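PDB 7LBJ: geranyltranstransferase from Stenotrophomonas maltophilia, which probably condenses isoprenyl diphosphates into a longer all-trans chain, such as farnesyl diphosphate, with the help of magnesium. Local coordinates for residues L179-M182 with H183-T187; E283-D286 with A287-L291. All coordinates share one frame; numbering follows the deposited sequence. Where two conformers were deposited one is given.

Contact 1 of 2, residues L179-M182 with H183-T187; sequences LTRM and HALKT
L179 and H183 sit one helical turn apart and point the same way. The CD1 methyl of L179 lies 3.7 Å from NE2 of H183, and CG lies alongside the same part of the ring. On the backbone, H183 N donates to L179 O in a nearly straight bond of 170°. L179 also packs on F254 and L257 of helix 254-258. T180 adds the next backbone rung, accepting from A184 N. Its hydroxyl is hydrogen-bonded to O of L176, one turn back. R181 has CG anti to its N, and the chain bends at chi2 (61°). This brings NE within 3.1 Å of the CD1 methyl of L185. The methyl stands at the edge of the guanidinium, near its plane; so tight a distance is doubtful. In the conformer given, M182 has CG anti to N, and the bend at chi3 (79°) folds CE over one face of the H183 ring. CE is 3.6 Å from the ring centroid, a CH-pi contact displaced toward CE1 and NE2. A second conformer of M182 makes this contact doubtful. M182 O is the acceptor for K186 N at 2.8 Å; L185 N, bonded to R181 O, makes a second, weak bond to it at 3.2 Å. K186 runs on to a salt bridge with D166 of helix 159-168, which also touches M182. The helix widens into a pi-type turn over 184-187. Apart from the M182-H183 neighbour contact and the weak L185 bond, these are the i to i+4 contacts of an alpha-helix, here on helix 176-201 of the mainly helical polyprenyl synthase fold.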
loop_
_atom_site.group_PDB
_atom_site.type_symbol
_atom_site.label_atom_id
_atom_site.label_comp_id
_atom_site.label_asym_id
_atom_site.label_seq_id
_atom_site.Cartn_x
_atom_site.Cartn_y
_atom_site.Cartn_z
ATOM N N LEU A 179 4.239 -20.330 -16.237
ATOM C CA LEU A 179 5.386 -19.444 -16.059
ATOM C C LEU A 179 5.114 -18.080 -16.676
ATOM O O LEU A 179 5.380 -17.028 -16.066
ATOM C CB LEU A 179 6.621 -20.099 -16.692
ATOM C CG LEU A 179 7.981 -19.452 -16.464
ATOM C CD1 LEU A 179 8.291 -19.472 -14.973
ATOM C CD2 LEU A 179 9.047 -20.199 -17.265
ATOM N N THR A 180 4.561 -18.082 -17.891
ATOM C CA THR A 180 4.275 -16.825 -18.579
ATOM C C THR A 180 3.233 -16.014 -17.819
ATOM O O THR A 180 3.377 -14.793 -17.642
ATOM C CB THR A 180 3.806 -17.135 -20.006
ATOM O OG1 THR A 180 4.836 -17.866 -20.695
ATOM C CG2 THR A 180 3.506 -15.861 -20.756
ATOM N N ARG A 181 2.178 -16.682 -17.355
ATOM C CA ARG A 181 1.144 -16.014 -16.567
ATOM C C ARG A 181 1.717 -15.441 -15.274
ATOM O O ARG A 181 1.392 -14.307 -14.886
ATOM C CB ARG A 181 0.018 -17.012 -16.281
ATOM C CG ARG A 181 -1.129 -16.432 -15.477
ATOM C CD ARG A 181 -1.775 -15.270 -16.225
ATOM N NE ARG A 181 -2.667 -14.511 -15.358
ATOM C CZ ARG A 181 -3.913 -14.860 -15.079
ATOM N NH1 ARG A 181 -4.459 -15.949 -15.606
ATOM N NH2 ARG A 181 -4.630 -14.100 -14.247
ATOM N N MET A 182 2.551 -16.217 -14.580
ATOM C CA MET A 182 3.170 -15.727 -13.350
ATOM C C MET A 182 3.978 -14.461 -13.610
ATOM O O MET A 182 3.832 -13.455 -12.902
ATOM C CB MET A 182 4.055 -16.813 -12.729
ATOM C CG MET A 182 4.825 -16.345 -11.477
ATOM S SD MET A 182 6.259 -17.358 -11.015
ATOM C CE MET A 182 7.488 -16.763 -12.178
ATOM N N HIS A 183 4.835 -14.477 -14.636
ATOM C CA HIS A 183 5.621 -13.279 -14.927
ATOM C C HIS A 183 4.732 -12.106 -15.329
ATOM O O HIS A 183 5.023 -10.960 -14.984
ATOM C CB HIS A 183 6.662 -13.570 -16.020
ATOM C CG HIS A 183 7.804 -14.417 -15.544
ATOM N ND1 HIS A 183 8.620 -14.046 -14.495
ATOM C CD2 HIS A 183 8.274 -15.611 -15.979
ATOM C CE1 HIS A 183 9.530 -14.981 -14.293
ATOM N NE2 HIS A 183 9.347 -15.939 -15.185
ATOM N N ALA A 184 3.647 -12.366 -16.066
ATOM C CA ALA A 184 2.758 -11.274 -16.457
ATOM C C ALA A 184 2.232 -10.520 -15.242
ATOM O O ALA A 184 2.020 -9.303 -15.309
ATOM C CB ALA A 184 1.585 -11.803 -17.284
ATOM N N LEU A 185 1.961 -11.234 -14.138
ATOM C CA LEU A 185 1.493 -10.577 -12.914
ATOM C C LEU A 185 2.659 -10.047 -12.091
ATOM O O LEU A 185 2.626 -8.905 -11.613
ATOM C CB LEU A 185 0.668 -11.539 -12.056
ATOM C CG LEU A 185 -0.818 -11.685 -12.384
ATOM C CD1 LEU A 185 -0.963 -12.510 -13.629
ATOM C CD2 LEU A 185 -1.576 -12.334 -11.217
ATOM N N LYS A 186 3.693 -10.874 -11.906
ATOM C CA LYS A 186 4.743 -10.549 -10.950
ATOM C C LYS A 186 5.557 -9.336 -11.382
ATOM O O LYS A 186 5.900 -8.499 -10.547
ATOM C CB LYS A 186 5.666 -11.742 -10.747
ATOM C CG LYS A 186 6.755 -11.463 -9.706
ATOM C CD LYS A 186 7.538 -12.705 -9.313
ATOM C CE LYS A 186 8.798 -12.308 -8.520
ATOM N NZ LYS A 186 9.290 -13.420 -7.678
ATOM N N THR A 187 5.883 -9.219 -12.669
ATOM C CA THR A 187 6.597 -8.039 -13.143
ATOM C C THR A 187 5.945 -7.348 -14.320
ATOM O O THR A 187 6.183 -6.141 -14.504
ATOM C CB THR A 187 8.051 -8.372 -13.522
ATOM O OG1 THR A 187 8.116 -9.537 -14.337
ATOM C CG2 THR A 187 8.925 -8.546 -12.251
#

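Contact 2 of 2, residues E283-D286 with A287-L291; sequences EEAD and ALRAL
The start of helix 286-297 is built here, where the chain leaves the loop after helix 260-277 and takes up regular helical bonding. The first rungs are A285 O with R289 N and D286 O with A290 N, both at 2.9 Å. For the two pairs just before these, a water stands in place of the direct bond. Water 1 donates to E283 O and accepts from A287 N. Water 2 does the same between E284 O and L288 N, lying 2.8 Å from E284 O. Two successive i to i+4 pairs are thus bridged by solvent where the turn is too open to close directly. The side chains of D286 and R289 meet away from these waters. NH1 of R289 donates to OD1 of D286 at 2.9 Å, part of a salt bridge. The two planes are turned 63° against each other. NH1 reaches OD1 from above the carboxylate plane, while OD1 lies close to the guanidinium plane. R289 has CG beside its own N (chi1 -77°) and is extended from CG to NE, which carries the guanidinium back along the helix toward its start. There one face rests over the CB methyl of A285, which is 3.9 Å from CZ of R289. NH1 also donates to G282 O, and NH2 to the carbonyls of L278 and Y281. A287 touches W18 of helix 11-29 and A62 of helix 55-65. The guanidinium is therefore held by one carboxylate and three carbonyls. This should fix its rotation and tie the loop to the helix, and the nearby negative charge of D286 probably also suits the positive end of the helix dipole.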
loop_
_atom_site.group_PDB
_atom_site.type_symbol
_atom_site.label_atom_id
_atom_site.label_comp_id
_atom_site.label_asym_id
_atom_site.label_seq_id
_atom_site.Cartn_x
_atom_site.Cartn_y
_atom_site.Cartn_z
ATOM N N GLU A 283 11.058 10.744 -33.873
ATOM C CA GLU A 283 12.112 10.702 -32.866
ATOM C C GLU A 283 11.576 10.721 -31.452
ATOM O O GLU A 283 12.293 10.326 -30.532
ATOM C CB GLU A 283 13.063 11.884 -33.031
ATOM C CG GLU A 283 14.257 11.578 -33.881
ATOM C CD GLU A 283 15.103 12.797 -34.087
ATOM O OE1 GLU A 283 15.653 13.304 -33.088
ATOM O OE2 GLU A 283 15.184 13.263 -35.239
ATOM N N GLU A 284 10.343 11.191 -31.257
ATOM C CA GLU A 284 9.783 11.249 -29.917
ATOM C C GLU A 284 9.673 9.866 -29.285
ATOM O O GLU A 284 9.628 9.771 -28.057
ATOM C CB GLU A 284 8.413 11.942 -29.941
ATOM C CG GLU A 284 7.276 11.143 -30.621
ATOM C CD GLU A 284 7.231 11.252 -32.151
ATOM O OE1 GLU A 284 8.150 11.835 -32.761
ATOM O OE2 GLU A 284 6.264 10.730 -32.753
ATOM N N ALA A 285 9.647 8.794 -30.080
ATOM C CA ALA A 285 9.619 7.444 -29.526
ATOM C C ALA A 285 11.006 6.831 -29.346
ATOM O O ALA A 285 11.092 5.669 -28.931
ATOM C CB ALA A 285 8.775 6.512 -30.405
ATOM N N ASP A 286 12.089 7.571 -29.633
ATOM C CA ASP A 286 13.420 6.975 -29.528
ATOM C C ASP A 286 13.754 6.548 -28.103
ATOM O O ASP A 286 14.481 5.564 -27.913
ATOM C CB ASP A 286 14.494 7.934 -30.058
ATOM C CG ASP A 286 14.633 7.875 -31.573
ATOM O OD1 ASP A 286 14.053 6.960 -32.196
ATOM O OD2 ASP A 286 15.332 8.732 -32.146
ATOM N N ALA A 287 13.263 7.274 -27.089
ATOM C CA ALA A 287 13.527 6.867 -25.712
ATOM C C ALA A 287 12.855 5.529 -25.405
ATOM O O ALA A 287 13.493 4.611 -24.871
ATOM C CB ALA A 287 13.063 7.950 -24.735
ATOM N N LEU A 288 11.575 5.387 -25.750
ATOM C CA LEU A 288 10.921 4.094 -25.557
ATOM C C LEU A 288 11.630 3.006 -26.354
ATOM O O LEU A 288 11.830 1.892 -25.855
ATOM C CB LEU A 288 9.446 4.161 -25.960
ATOM C CG LEU A 288 8.447 4.688 -24.938
ATOM C CD1 LEU A 288 7.056 4.664 -25.544
ATOM C CD2 LEU A 288 8.483 3.843 -23.666
ATOM N N ARG A 289 12.031 3.316 -27.591
ATOM C CA ARG A 289 12.710 2.316 -28.409
ATOM C C ARG A 289 13.978 1.841 -27.728
ATOM O O ARG A 289 14.314 0.654 -27.783
ATOM C CB ARG A 289 13.045 2.876 -29.787
ATOM C CG ARG A 289 11.873 2.958 -30.750
ATOM C CD ARG A 289 12.320 3.697 -32.028
ATOM N NE ARG A 289 11.202 3.873 -32.947
ATOM C CZ ARG A 289 10.782 5.036 -33.425
ATOM N NH1 ARG A 289 11.432 6.168 -33.182
ATOM N NH2 ARG A 289 9.695 5.062 -34.189
ATOM N N ALA A 290 14.686 2.757 -27.058
ATOM C CA ALA A 290 15.948 2.392 -26.433
ATOM C C ALA A 290 15.744 1.603 -25.153
ATOM O O ALA A 290 16.620 0.810 -24.782
ATOM C CB ALA A 290 16.797 3.644 -26.168
ATOM N N LEU A 291 14.623 1.811 -24.456
ATOM C CA LEU A 291 14.315 0.953 -23.315
ATOM C C LEU A 291 14.024 -0.469 -23.773
ATOM O O LEU A 291 14.411 -1.434 -23.108
ATOM C CB LEU A 291 13.134 1.516 -22.511
ATOM C CG LEU A 291 13.391 2.865 -21.840
ATOM C CD1 LEU A 291 12.113 3.445 -21.229
ATOM C CD2 LEU A 291 14.482 2.733 -20.778
HETATM O O HOH W 1 12.951 10.107 -27.700
HETATM O O HOH W 2 9.807 7.851 -26.039
#

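Overall arrangement
From the N terminus, contact 1 comes first, within helix 176-201, and contact 2 follows about a hundred residues later at the start of helix 286-297. They lie in series and neither nests in nor crosses the other. Neither encloses a long loop, since each joins neighbouring turns of one continuous stretch. The centres of contact 1 and contact 2 are about 25 Å apart. The nearest atoms of contact 1 and contact 2 are about 13 Å apart, so they do not touch. Contact 1 links its helix to helices 159-168 and 254-258. Contact 2 joins the end of the preceding loop to a late helix that packs on helices 11-29 and 55-65.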